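Local coordinates for aminopeptidase C (Lactobacillus rhamnosus, PDB 4K7C), which probably removes amino-terminal residues from peptides, as a cysteine peptidase of the papain-like C1 family, at residues L76-R80 with V253-L257; Q261-A266 with R292-I298; K302-I306 with P378-K382; K307-E313 with V412-Y417; H364-G370 with W381-W387. One frame throughout, in Å; residues are numbered along the deposited sequence. Where two conformers were deposited one is given.

Contact 1 of 5, residues L76-R80 with V253-L257; sequences LNTMR and VGWNL
Helix 70-87 and the loop leaving helix 245-253 approach most closely in their backbones at Met79 and Val253, whose CA atoms lie 6.3 Å apart, and Gly254 then turns the chain out of its helix with positive phi. Trp255 carries the contact, its indole directed at the helix with the six-membered ring leading. Met79 CG sits over one face of that ring, 3.9 Å from its centroid and 29° off the normal, in a CH-pi contact. With CG beside the backbone N (chi1 -73°) and the chain extended beyond it, this selenomethionine runs on across the same side, carrying SE obliquely to 5.2 Å from the centroid of the six-membered ring. Its methyl CE then comes within 4.4 Å of Leu257 CD2. Val253 CG1 covers the rim of the same indole face and lies 4.1 Å from Met79 CG. At the ring edge, Thr78 OG1 is 3.5 Å from Trp255 CH2, but this hydroxyl is hydrogen-bonded to Ala75 O within its own helix, so it meets the indole by packing alone. Helix 142-152 closes on Met79 and Leu257 as well. The cluster is a Met-aromatic contact that fastens a surface loop to the long helix of the papain-like fold.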
# COMPACT_ATOMS: atom_id res chain seq x y z
N LEU A 76 31.42 12.38 8.95
CA LEU A 76 31.79 10.99 8.85
C LEU A 76 31.86 10.51 7.38
O LEU A 76 32.61 9.60 7.03
CB LEU A 76 30.85 10.10 9.68
CG LEU A 76 30.93 10.34 11.21
CD1 LEU A 76 29.81 9.62 11.99
CD2 LEU A 76 32.27 9.94 11.78
N ASN A 77 31.10 11.16 6.50
CA ASN A 77 31.18 10.87 5.09
C ASN A 77 32.58 11.18 4.56
O ASN A 77 33.18 10.38 3.86
CB ASN A 77 30.14 11.65 4.26
CG ASN A 77 28.75 11.02 4.31
OD1 ASN A 77 28.58 9.83 4.59
ND2 ASN A 77 27.70 11.86 3.98
N THR A 78 33.10 12.32 4.92
CA THR A 78 34.45 12.76 4.46
C THR A 78 35.49 11.72 4.91
O THR A 78 36.30 11.28 4.10
CB THR A 78 34.89 14.17 4.86
OG1 THR A 78 35.00 14.37 6.26
CG2 THR A 78 33.87 15.23 4.24
N MSE A 79 35.34 11.24 6.13
CA MSE A 79 36.34 10.27 6.72
C MSE A 79 36.19 8.92 6.07
O MSE A 79 37.15 8.31 5.66
CB MSE A 79 36.00 10.22 8.21
CG MSE A 79 36.44 11.46 8.90
SE MSE A 79 35.96 11.41 10.78
CE MSE A 79 36.34 13.27 10.99
N ARG A 80 34.94 8.45 5.92
CA ARG A 80 34.71 7.09 5.39
C ARG A 80 35.05 6.99 3.93
O ARG A 80 35.38 5.89 3.47
CB ARG A 80 33.27 6.62 5.61
CG ARG A 80 32.26 7.14 4.58
CD ARG A 80 30.87 7.00 5.18
NE ARG A 80 29.81 7.48 4.30
CZ ARG A 80 29.14 6.73 3.43
NH1 ARG A 80 29.33 5.41 3.39
NH2 ARG A 80 28.19 7.30 2.69
N VAL A 253 41.68 6.23 9.71
CA VAL A 253 41.49 7.57 9.20
C VAL A 253 42.82 8.32 9.24
O VAL A 253 43.29 8.80 8.20
CB VAL A 253 40.37 8.33 9.99
CG1 VAL A 253 40.10 9.70 9.34
CG2 VAL A 253 39.06 7.57 9.89
N GLY A 254 43.40 8.51 10.41
CA GLY A 254 44.77 8.99 10.46
C GLY A 254 44.97 10.49 10.27
O GLY A 254 46.12 10.95 10.11
N TRP A 255 43.89 11.29 10.37
CA TRP A 255 43.97 12.73 10.25
C TRP A 255 44.47 13.40 11.52
O TRP A 255 44.34 12.86 12.59
CB TRP A 255 42.59 13.30 9.92
CG TRP A 255 42.00 12.83 8.70
CD1 TRP A 255 42.53 12.00 7.80
CD2 TRP A 255 40.69 13.18 8.19
NE1 TRP A 255 41.66 11.80 6.75
CE2 TRP A 255 40.52 12.51 6.99
CE3 TRP A 255 39.68 14.00 8.66
CZ2 TRP A 255 39.33 12.62 6.22
CZ3 TRP A 255 38.50 14.12 7.89
CH2 TRP A 255 38.37 13.44 6.68
N ASN A 256 45.11 14.56 11.32
CA ASN A 256 45.37 15.50 12.36
C ASN A 256 44.30 16.54 12.17
O ASN A 256 44.33 17.32 11.18
CB ASN A 256 46.76 16.08 12.25
CG ASN A 256 47.01 17.13 13.27
OD1 ASN A 256 46.17 17.46 14.10
ND2 ASN A 256 48.19 17.69 13.22
N LEU A 257 43.41 16.56 13.16
CA LEU A 257 42.21 17.36 13.13
C LEU A 257 42.54 18.84 13.22
O LEU A 257 41.75 19.69 12.76
CB LEU A 257 41.19 16.90 14.17
CG LEU A 257 40.58 15.54 13.78
CD1 LEU A 257 39.78 15.01 14.94
CD2 LEU A 257 39.76 15.51 12.49

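Contact 2 of 5, residues Q261-A266 with R292-I298; sequences QSIINA and RHLNLDI
Ile263 with Leu294 and Ile264 with Asn295 pair as parallel neighbours, joining strands 260-264 and 293-295 at the heart of the contact. Here the packing is tight: Ile264 N gives a 2.8 Å bond to Leu294 O, and its carbonyl O receives Leu296 N. Ile263 CG2 touches Leu296 CD1 at 3.7 Å on the face covered by helix 298-310. On the other face Ile264 CG2 lies over the His293 ring, 3.9 Å from the ring centroid, while Ser262 OG meets His293 ND1 in the ring plane at 2.7 Å. From the end of strand 293-295 the Asn295 amide grips the backbone of Ala266, just past strand 260-264, twice: OD1 accepts from Ala266 N at 2.9 Å, and ND2 donates to Ala266 O at 3.1 Å from above its carbonyl plane. A leucine in place of Asn295 would probably leave both backbone groups of Ala266 without these mates and the turn after the strand less firmly held. Asn265 ND2 reaches back to Leu296 O, on a lone pair. The ends are looser and watered. One water bridges Ser262 N and Arg292 O; another links Asn265 ND2 to Ile298 N, beside the partly exposed Asp297 that caps helix 298-310. Side-chain amides thus take over from main-chain pairing where the strands stop, so backbone polar groups of Ala266 and Leu296 are still met in this buried part of the sheet.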
# COMPACT_ATOMS: atom_id res chain seq x y z
N GLN A 261 40.23 23.91 8.67
CA GLN A 261 39.69 25.20 9.06
C GLN A 261 38.23 25.35 8.51
O GLN A 261 37.99 25.20 7.33
CB GLN A 261 40.58 26.29 8.54
CG GLN A 261 40.16 27.70 8.87
CD GLN A 261 40.11 27.95 10.33
OE1 GLN A 261 41.12 27.76 11.05
NE2 GLN A 261 39.01 28.41 10.80
N SER A 262 37.37 25.75 9.41
CA SER A 262 36.02 26.17 9.09
C SER A 262 36.12 27.54 8.47
O SER A 262 36.64 28.46 9.08
CB SER A 262 35.13 26.17 10.29
OG SER A 262 33.85 26.70 9.93
N ILE A 263 35.61 27.65 7.26
CA ILE A 263 35.55 28.90 6.49
C ILE A 263 34.10 29.27 6.31
O ILE A 263 33.29 28.38 5.96
CB ILE A 263 36.30 28.69 5.19
CG1 ILE A 263 37.81 28.47 5.58
CG2 ILE A 263 36.20 29.91 4.31
CD1 ILE A 263 38.64 28.07 4.44
N ILE A 264 33.77 30.55 6.57
CA ILE A 264 32.38 31.03 6.34
C ILE A 264 32.38 32.12 5.32
O ILE A 264 33.44 32.68 5.01
CB ILE A 264 31.68 31.46 7.64
CG1 ILE A 264 32.35 32.66 8.33
CG2 ILE A 264 31.54 30.28 8.54
CD1 ILE A 264 31.64 33.24 9.55
N ASN A 265 31.19 32.41 4.77
CA ASN A 265 30.98 33.57 3.92
C ASN A 265 29.71 34.22 4.43
O ASN A 265 28.59 33.79 4.08
CB ASN A 265 30.81 33.19 2.47
CG ASN A 265 30.49 34.35 1.62
OD1 ASN A 265 29.45 34.42 0.97
ND2 ASN A 265 31.42 35.33 1.59
N ALA A 266 29.88 35.19 5.32
CA ALA A 266 28.80 35.89 5.91
C ALA A 266 29.06 37.42 5.64
O ALA A 266 29.86 38.07 6.35
CB ALA A 266 28.76 35.56 7.34
N ARG A 292 35.81 27.97 15.63
CA ARG A 292 36.57 29.06 14.94
C ARG A 292 36.25 29.13 13.44
O ARG A 292 36.51 28.17 12.70
CB ARG A 292 38.08 28.77 15.12
CG ARG A 292 38.65 29.02 16.53
CD ARG A 292 38.54 30.45 17.08
NE ARG A 292 39.14 30.51 18.41
CZ ARG A 292 38.54 30.30 19.56
NH1 ARG A 292 37.24 30.06 19.63
NH2 ARG A 292 39.25 30.38 20.71
N HIS A 293 35.58 30.20 12.99
CA HIS A 293 35.25 30.39 11.63
C HIS A 293 36.11 31.54 11.07
O HIS A 293 36.15 32.62 11.68
CB HIS A 293 33.77 30.83 11.50
CG HIS A 293 32.77 29.84 11.95
ND1 HIS A 293 32.71 28.56 11.44
CD2 HIS A 293 31.69 29.98 12.76
CE1 HIS A 293 31.69 27.92 12.00
NE2 HIS A 293 31.07 28.75 12.82
N LEU A 294 36.70 31.31 9.93
CA LEU A 294 37.40 32.31 9.13
C LEU A 294 36.46 32.81 8.02
O LEU A 294 36.10 32.04 7.09
CB LEU A 294 38.65 31.69 8.51
CG LEU A 294 39.50 32.44 7.53
CD1 LEU A 294 40.05 33.63 8.28
CD2 LEU A 294 40.58 31.56 6.97
N ASN A 295 36.07 34.08 8.12
CA ASN A 295 35.21 34.68 7.12
C ASN A 295 35.98 35.17 5.93
O ASN A 295 36.92 35.97 6.08
CB ASN A 295 34.48 35.86 7.73
CG ASN A 295 33.21 36.18 6.98
OD1 ASN A 295 32.65 35.31 6.27
ND2 ASN A 295 32.75 37.38 7.09
N LEU A 296 35.60 34.70 4.74
CA LEU A 296 36.21 35.09 3.49
C LEU A 296 35.14 35.42 2.46
O LEU A 296 34.00 34.89 2.52
CB LEU A 296 37.04 33.94 2.95
CG LEU A 296 38.19 33.48 3.85
CD1 LEU A 296 38.84 32.30 3.20
CD2 LEU A 296 39.22 34.63 4.04
N ASP A 297 35.53 36.24 1.49
CA ASP A 297 34.69 36.58 0.34
C ASP A 297 34.36 35.31 -0.46
O ASP A 297 35.10 34.34 -0.46
CB ASP A 297 35.38 37.58 -0.56
CG ASP A 297 36.52 36.98 -1.30
OD1 ASP A 297 37.57 36.78 -0.66
OD2 ASP A 297 36.38 36.71 -2.50
N ILE A 298 33.27 35.37 -1.19
CA ILE A 298 32.71 34.18 -1.87
C ILE A 298 33.60 33.70 -2.96
O ILE A 298 33.72 32.52 -3.10
CB ILE A 298 31.23 34.42 -2.38
CG1 ILE A 298 30.52 33.11 -2.80
CG2 ILE A 298 31.24 35.40 -3.54
CD1 ILE A 298 30.47 32.09 -1.66
O HOH W 1 37.77 25.65 12.41
O HOH W 2 31.58 37.61 -0.50

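Contact 3 of 5, residues K302-I306 with P378-K382; sequences KDLAI and PTKWK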
# COMPACT_ATOMS: atom_id res chain seq x y z
N LYS A 302 34.97 29.90 -2.69
CA LYS A 302 34.73 28.91 -3.75
C LYS A 302 36.03 28.36 -4.37
O LYS A 302 36.14 27.17 -4.71
CB LYS A 302 33.85 29.51 -4.85
CG LYS A 302 32.40 29.54 -4.50
CD LYS A 302 31.58 30.58 -5.28
CE LYS A 302 31.48 30.23 -6.73
NZ LYS A 302 30.83 31.24 -7.58
N ASP A 303 37.01 29.25 -4.61
CA ASP A 303 38.31 28.77 -5.17
C ASP A 303 39.01 27.75 -4.30
O ASP A 303 39.55 26.81 -4.81
CB ASP A 303 39.24 29.93 -5.39
CG ASP A 303 38.83 30.78 -6.61
OD1 ASP A 303 38.06 30.30 -7.48
OD2 ASP A 303 39.36 31.91 -6.70
N LEU A 304 38.92 27.91 -2.97
CA LEU A 304 39.42 26.88 -2.03
C LEU A 304 38.72 25.58 -2.12
O LEU A 304 39.34 24.53 -2.15
CB LEU A 304 39.33 27.37 -0.58
CG LEU A 304 40.16 28.62 -0.24
CD1 LEU A 304 39.81 29.18 1.06
CD2 LEU A 304 41.66 28.34 -0.27
N ALA A 305 37.37 25.61 -2.22
CA ALA A 305 36.64 24.38 -2.43
C ALA A 305 37.03 23.65 -3.68
O ALA A 305 37.19 22.43 -3.64
CB ALA A 305 35.11 24.61 -2.39
N ILE A 306 37.12 24.37 -4.81
CA ILE A 306 37.58 23.78 -6.04
C ILE A 306 39.00 23.16 -5.99
O ILE A 306 39.23 22.10 -6.49
CB ILE A 306 37.47 24.85 -7.15
CG1 ILE A 306 36.01 25.18 -7.40
CG2 ILE A 306 38.07 24.37 -8.46
CD1 ILE A 306 35.76 26.49 -8.17
N PRO A 378 32.91 27.47 -12.23
CA PRO A 378 31.99 26.42 -11.78
C PRO A 378 30.56 26.68 -12.25
O PRO A 378 30.09 27.82 -12.16
CB PRO A 378 32.09 26.54 -10.28
CG PRO A 378 32.51 27.95 -10.03
CD PRO A 378 33.52 28.16 -11.11
N THR A 379 29.88 25.68 -12.81
CA THR A 379 28.44 25.90 -13.15
C THR A 379 27.47 25.22 -12.17
O THR A 379 26.30 25.63 -12.04
CB THR A 379 28.21 25.41 -14.60
OG1 THR A 379 28.56 24.04 -14.69
CG2 THR A 379 29.05 26.22 -15.58
N LYS A 380 27.96 24.12 -11.60
CA LYS A 380 27.19 23.25 -10.74
C LYS A 380 28.14 22.35 -9.94
O LYS A 380 29.26 22.15 -10.33
CB LYS A 380 26.14 22.41 -11.48
CG LYS A 380 26.63 21.64 -12.66
CD LYS A 380 25.52 21.19 -13.60
CE LYS A 380 26.05 20.37 -14.77
NZ LYS A 380 24.85 20.09 -15.61
N TRP A 381 27.63 21.93 -8.77
CA TRP A 381 28.38 21.24 -7.74
C TRP A 381 27.62 19.98 -7.42
O TRP A 381 26.35 19.95 -7.34
CB TRP A 381 28.44 22.08 -6.48
CG TRP A 381 29.07 23.44 -6.68
CD1 TRP A 381 28.45 24.54 -7.17
CD2 TRP A 381 30.38 23.85 -6.27
NE1 TRP A 381 29.36 25.62 -7.24
CE2 TRP A 381 30.54 25.20 -6.68
CE3 TRP A 381 31.50 23.15 -5.70
CZ2 TRP A 381 31.73 25.90 -6.49
CZ3 TRP A 381 32.65 23.86 -5.46
CH2 TRP A 381 32.77 25.21 -5.88
N LYS A 382 28.38 18.90 -7.21
CA LYS A 382 27.83 17.62 -6.86
C LYS A 382 27.80 17.47 -5.35
O LYS A 382 28.81 17.70 -4.63
CB LYS A 382 28.59 16.47 -7.49
CG LYS A 382 28.07 15.09 -7.15
CD LYS A 382 28.83 13.97 -7.85
CE LYS A 382 28.01 12.68 -7.78
NZ LYS A 382 28.81 11.47 -8.02
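Pro378 places its ring against two side chains of helix 298-310: CG is 4.0 Å from Ile306 CD1, which crosses it at about a right angle, and 4.1 Å from Lys302 CE. The lysine passes obliquely by the proline, touching it with CE, its chain bent at the third torsion (chi3 68°), and its ammonium ends in salt bridges to Asp401 and Asp405. This is helix-on-sheet packing in the papain-like fold, the axes of helix segment 302-306 and strand segment 378-382 approaching to 11.7 Å and lying at 66°. Three residues further on, Trp381 extends the same side of the strand toward the helix and supplies the largest share of the strand's contact. The far corner of its benzo ring does the touching: CH2 meets Ile306 CG1 at 3.6 Å, and CZ3 lies 4.0 Å from Ala305 CB. Lys302 O approaches the ring edge near its plane, though this carbonyl is already bonded to Ile306 N inside the helix. Phe404 stacks on the indole, and Trp381 NE1 donates to Asp401 OD1, which fixes the rotation of the ring.

Contact 4 of 5, residues K307-E313 with V412-Y417; sequences KQLKAGE and VISKKY. With GOL (glycerol), chain C.
Gln308 swings its CG anti to the backbone N (chi1 -174°), and Tyr417 turns its ring back beside its own N (chi1 -64°), so that amide and phenol meet at the C-terminal end of helix 298-310. That helix ends in a Schellman motif, with Gly312 at positive phi, which delivers Glu313 to the tyrosine. The phenol is sandwiched: Lys416 CG lies over the centre of one face, and Gln308 CA covers the rim of the opposite one. Tyr417 OH donates to Glu313 OE1 at 2.5 Å, meeting the carboxylate from above its plane. A water also donates a hydrogen bond to that oxygen and links it to Ser414 OG. Meanwhile Gln308 OE1 accepts from Ser414 N at 2.9 Å, 16° out of the amide's carbonyl plane, and its NE2 donates to Ser314 O. On the solvent side the extended Lys307 reaches Tyr417 O with NZ at 3.2 Å, and a second water joins the same two atoms. A glycerol, probably from the crystallisation liquor, takes a bond from Gln308 NE2 at O2, and its O3 donates to Val412 O at 2.7 Å.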
# COMPACT_ATOMS: atom_id res chain seq x y z
N LYS A 307 39.92 23.87 -5.35
CA LYS A 307 41.29 23.40 -5.14
C LYS A 307 41.30 22.05 -4.37
O LYS A 307 41.94 21.05 -4.77
CB LYS A 307 42.05 24.50 -4.38
CG LYS A 307 43.52 24.25 -4.37
CD LYS A 307 44.25 25.43 -3.74
CE LYS A 307 45.76 25.27 -3.91
NZ LYS A 307 46.39 26.30 -3.06
N GLN A 308 40.50 21.97 -3.33
CA GLN A 308 40.38 20.76 -2.54
C GLN A 308 39.76 19.60 -3.39
O GLN A 308 40.26 18.46 -3.41
CB GLN A 308 39.63 21.05 -1.22
CG GLN A 308 39.58 19.89 -0.27
CD GLN A 308 39.42 20.29 1.18
OE1 GLN A 308 40.13 21.18 1.67
NE2 GLN A 308 38.49 19.64 1.88
N LEU A 309 38.67 19.89 -4.09
CA LEU A 309 38.11 18.90 -5.02
C LEU A 309 39.10 18.41 -6.09
O LEU A 309 39.18 17.22 -6.37
CB LEU A 309 36.78 19.45 -5.68
CG LEU A 309 35.66 19.63 -4.63
CD1 LEU A 309 34.49 20.37 -5.29
CD2 LEU A 309 35.17 18.27 -4.10
N LYS A 310 39.89 19.33 -6.64
CA LYS A 310 40.80 18.99 -7.73
C LYS A 310 41.95 18.10 -7.19
O LYS A 310 42.51 17.28 -7.91
CB LYS A 310 41.34 20.25 -8.37
CG LYS A 310 40.44 20.93 -9.36
CD LYS A 310 41.19 22.14 -9.91
CE LYS A 310 40.53 22.67 -11.14
NZ LYS A 310 41.16 23.97 -11.50
N ALA A 311 42.22 18.21 -5.88
CA ALA A 311 43.13 17.32 -5.18
C ALA A 311 42.57 15.98 -4.80
O ALA A 311 43.28 15.19 -4.23
CB ALA A 311 43.67 18.03 -3.96
N GLY A 312 41.28 15.72 -5.03
CA GLY A 312 40.68 14.43 -4.79
C GLY A 312 40.06 14.33 -3.40
O GLY A 312 39.73 13.24 -2.94
N GLU A 313 39.78 15.46 -2.76
CA GLU A 313 39.22 15.41 -1.41
C GLU A 313 37.86 16.14 -1.40
O GLU A 313 37.74 17.28 -1.89
CB GLU A 313 40.13 16.13 -0.46
CG GLU A 313 41.51 15.43 -0.30
CD GLU A 313 42.64 16.34 0.26
OE1 GLU A 313 42.46 17.55 0.61
OE2 GLU A 313 43.78 15.83 0.30
N VAL A 412 34.62 23.43 5.02
CA VAL A 412 35.76 23.06 5.80
C VAL A 412 36.89 22.70 4.85
O VAL A 412 36.80 21.78 4.02
CB VAL A 412 35.45 21.94 6.80
CG1 VAL A 412 36.69 21.51 7.56
CG2 VAL A 412 34.40 22.36 7.78
N ILE A 413 37.98 23.48 4.94
CA ILE A 413 39.13 23.34 4.04
C ILE A 413 40.44 22.95 4.79
O ILE A 413 40.64 23.48 5.89
CB ILE A 413 39.33 24.66 3.28
CG1 ILE A 413 38.02 24.97 2.43
CG2 ILE A 413 40.52 24.60 2.40
CD1 ILE A 413 37.79 24.03 1.31
N SER A 414 41.25 22.06 4.21
CA SER A 414 42.60 21.78 4.77
C SER A 414 43.45 23.02 4.63
O SER A 414 43.52 23.63 3.56
CB SER A 414 43.37 20.61 4.20
OG SER A 414 42.59 19.50 3.99
N LYS A 415 44.01 23.40 5.76
CA LYS A 415 44.84 24.60 5.92
C LYS A 415 45.94 24.74 4.86
O LYS A 415 46.30 25.86 4.46
CB LYS A 415 45.39 24.66 7.35
CG LYS A 415 44.40 25.09 8.42
CD LYS A 415 45.03 24.96 9.82
CE LYS A 415 44.05 25.29 10.85
NZ LYS A 415 44.55 25.06 12.22
N LYS A 416 46.47 23.60 4.41
CA LYS A 416 47.50 23.62 3.41
C LYS A 416 47.10 24.23 2.06
O LYS A 416 47.94 24.54 1.25
CB LYS A 416 47.98 22.22 3.15
CG LYS A 416 46.98 21.32 2.49
CD LYS A 416 47.49 19.91 2.59
CE LYS A 416 46.66 18.97 1.78
NZ LYS A 416 47.49 17.73 1.63
N TYR A 417 45.78 24.36 1.80
CA TYR A 417 45.31 24.96 0.55
C TYR A 417 45.20 26.45 0.70
O TYR A 417 44.98 27.13 -0.29
CB TYR A 417 43.92 24.39 0.20
CG TYR A 417 43.95 22.95 -0.07
CD1 TYR A 417 44.80 22.42 -1.08
CD2 TYR A 417 43.15 22.08 0.63
CE1 TYR A 417 44.84 21.06 -1.33
CE2 TYR A 417 43.19 20.73 0.41
CZ TYR A 417 44.03 20.23 -0.57
OH TYR A 417 44.09 18.89 -0.78
C1 GOL C . 37.99 16.60 5.22
O1 GOL C . 39.28 16.27 4.67
C2 GOL C . 37.74 18.11 5.29
O2 GOL C . 38.50 18.88 4.35
C3 GOL C . 36.24 18.39 5.32
O3 GOL C . 35.73 19.35 4.42
O HOH W 3 44.80 28.83 -2.37
O HOH W 4 41.04 17.92 2.84

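Contact 5 of 5, residues H364-G370 with W381-W387; sequences HAMVLTG and WKVENSW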
# COMPACT_ATOMS: atom_id res chain seq x y z
N HIS A 364 21.63 22.87 7.28
CA HIS A 364 21.94 21.48 6.87
C HIS A 364 23.40 21.39 6.40
O HIS A 364 23.94 22.27 5.75
CB HIS A 364 20.95 21.04 5.77
CG HIS A 364 21.01 19.58 5.42
ND1 HIS A 364 21.02 18.57 6.37
CD2 HIS A 364 21.03 18.94 4.21
CE1 HIS A 364 21.07 17.39 5.77
NE2 HIS A 364 21.07 17.59 4.46
N ALA A 365 24.06 20.30 6.75
CA ALA A 365 25.46 20.05 6.37
C ALA A 365 25.39 18.90 5.36
O ALA A 365 24.67 17.88 5.59
CB ALA A 365 26.29 19.57 7.60
N MSE A 366 26.17 19.03 4.31
CA MSE A 366 26.32 18.01 3.28
C MSE A 366 27.80 18.02 2.87
O MSE A 366 28.62 18.66 3.50
CB MSE A 366 25.31 18.19 2.11
CG MSE A 366 23.86 18.12 2.62
SE MSE A 366 22.57 18.44 1.16
CE MSE A 366 22.87 20.36 0.89
N VAL A 367 28.12 17.32 1.78
CA VAL A 367 29.45 17.17 1.29
C VAL A 367 29.48 17.43 -0.24
O VAL A 367 28.68 16.87 -1.00
CB VAL A 367 30.00 15.73 1.65
CG1 VAL A 367 31.39 15.52 1.02
CG2 VAL A 367 30.01 15.47 3.10
N LEU A 368 30.38 18.31 -0.65
CA LEU A 368 30.75 18.46 -2.07
C LEU A 368 31.65 17.34 -2.50
O LEU A 368 32.71 17.11 -1.87
CB LEU A 368 31.47 19.81 -2.34
CG LEU A 368 30.68 20.99 -1.72
CD1 LEU A 368 31.54 22.21 -1.75
CD2 LEU A 368 29.38 21.33 -2.49
N THR A 369 31.25 16.68 -3.58
CA THR A 369 31.99 15.54 -4.17
C THR A 369 32.30 15.68 -5.65
O THR A 369 32.82 14.78 -6.26
CB THR A 369 31.32 14.19 -3.89
OG1 THR A 369 30.14 14.05 -4.71
CG2 THR A 369 30.97 14.01 -2.34
N GLY A 370 32.12 16.88 -6.16
CA GLY A 370 32.30 17.14 -7.60
C GLY A 370 31.94 18.58 -7.87
O GLY A 370 31.29 19.26 -7.05
N TRP A 381 27.63 21.93 -8.77
CA TRP A 381 28.38 21.24 -7.74
C TRP A 381 27.62 19.98 -7.42
O TRP A 381 26.35 19.95 -7.34
CB TRP A 381 28.44 22.08 -6.48
CG TRP A 381 29.07 23.44 -6.68
CD1 TRP A 381 28.45 24.54 -7.17
CD2 TRP A 381 30.38 23.85 -6.27
NE1 TRP A 381 29.36 25.62 -7.24
CE2 TRP A 381 30.54 25.20 -6.68
CE3 TRP A 381 31.50 23.15 -5.70
CZ2 TRP A 381 31.73 25.90 -6.49
CZ3 TRP A 381 32.65 23.86 -5.46
CH2 TRP A 381 32.77 25.21 -5.88
N LYS A 382 28.38 18.90 -7.21
CA LYS A 382 27.83 17.62 -6.86
C LYS A 382 27.80 17.47 -5.35
O LYS A 382 28.81 17.70 -4.63
CB LYS A 382 28.59 16.47 -7.49
CG LYS A 382 28.07 15.09 -7.15
CD LYS A 382 28.83 13.97 -7.85
CE LYS A 382 28.01 12.68 -7.78
NZ LYS A 382 28.81 11.47 -8.02
N VAL A 383 26.66 17.04 -4.85
CA VAL A 383 26.39 17.09 -3.40
C VAL A 383 25.99 15.73 -2.86
O VAL A 383 24.96 15.14 -3.27
CB VAL A 383 25.29 18.12 -3.08
CG1 VAL A 383 24.90 18.14 -1.58
CG2 VAL A 383 25.78 19.42 -3.49
N GLU A 384 26.77 15.22 -1.93
CA GLU A 384 26.36 14.02 -1.23
C GLU A 384 25.45 14.35 -0.09
O GLU A 384 25.83 15.06 0.86
CB GLU A 384 27.58 13.18 -0.69
CG GLU A 384 27.09 11.94 0.10
CD GLU A 384 28.24 11.11 0.64
OE1 GLU A 384 29.37 11.64 0.61
OE2 GLU A 384 27.97 10.05 1.22
N ASN A 385 24.21 13.84 -0.16
CA ASN A 385 23.25 14.06 0.91
C ASN A 385 23.22 12.82 1.79
O ASN A 385 23.89 11.87 1.48
CB ASN A 385 21.84 14.44 0.42
CG ASN A 385 21.07 15.32 1.44
OD1 ASN A 385 21.42 15.49 2.60
ND2 ASN A 385 19.97 15.90 0.95
N SER A 386 22.52 12.91 2.92
CA SER A 386 22.46 11.85 3.96
C SER A 386 21.00 11.50 4.27
O SER A 386 20.58 11.28 5.43
CB SER A 386 23.21 12.28 5.24
OG SER A 386 22.77 13.53 5.77
N TRP A 387 20.18 11.49 3.21
CA TRP A 387 18.76 11.19 3.33
C TRP A 387 18.40 9.89 2.66
O TRP A 387 17.21 9.65 2.35
CB TRP A 387 17.91 12.33 2.70
CG TRP A 387 18.00 13.60 3.41
CD1 TRP A 387 18.52 13.84 4.69
CD2 TRP A 387 17.55 14.90 2.91
NE1 TRP A 387 18.40 15.19 4.96
CE2 TRP A 387 17.85 15.86 3.89
CE3 TRP A 387 16.93 15.31 1.73
CZ2 TRP A 387 17.51 17.20 3.76
CZ3 TRP A 387 16.63 16.70 1.55
CH2 TRP A 387 16.95 17.63 2.55
O HOH W 5 24.59 15.24 4.99
O HOH W 6 30.77 11.72 -5.97
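Asn385 OD1 lies at the edge of the His364 imidazole, almost in its plane, while Trp387 CZ2 stands over one face of that ring. The imidazole and the five-membered ring of Trp387 are nearly parallel, 25° apart, but slid so far that their centroids are 4.9 Å from each other. Asn385 ND2 sits above the rim of the Trp387 indole. His364 NE2 donates to Asn385 OD1 at 2.8 Å, almost straight at 170°, and Ser386 N shares that acceptor, also at 2.8 Å. Met366 SE closes over the amide, 3.5 Å from Asn385 CG, its chain bent at the third torsion (chi3 -72°), and touches Val383 CG1 at 3.6 Å. Were Asn385 replaced by an alanine, His364 NE2 and Ser386 N would probably both lose this acceptor and the imidazole would be freer to turn. Further along, the strands form an antiparallel hairpin. Glu384 N bonds to Val367 O at 2.7 Å in a hydrogen-bonded pair, and Leu368 faces Val383 in the next, non-hydrogen-bonded one. At Gly370, a CB would crowd Lys382 CB. The Glu384 carboxylate turns to His81 and Arg80 of helix 70-87. With His364 packed on Cys70 and bonded to Asn385, the chemistry is consistent with the Cys-His-Asn triad of papain-like peptidases, Asn385 orienting the histidine.

Contacts 2, 3 and 5 are buried, whereas contacts 1 and 4 are only partly so. Helix 298-310 serves both contact 3 and contact 4, its Leu304 also packing on Ile263 and Leu296 of contact 2; strand 377-384 is common to contacts 3 and 5. Strand pairing dominates contacts 2 and 5, parallel in the first and antiparallel in the second, while contacts 1 and 3 rest on apolar packing round a tryptophan. Contact 4 mixes charged and water-mediated bonds, as suits its more open position. Asn77 and Thr78 pack on Val367, tying contact 1 to contact 5, and Leu309 of contact 4 packs against Leu368 and Gly370 of contact 5.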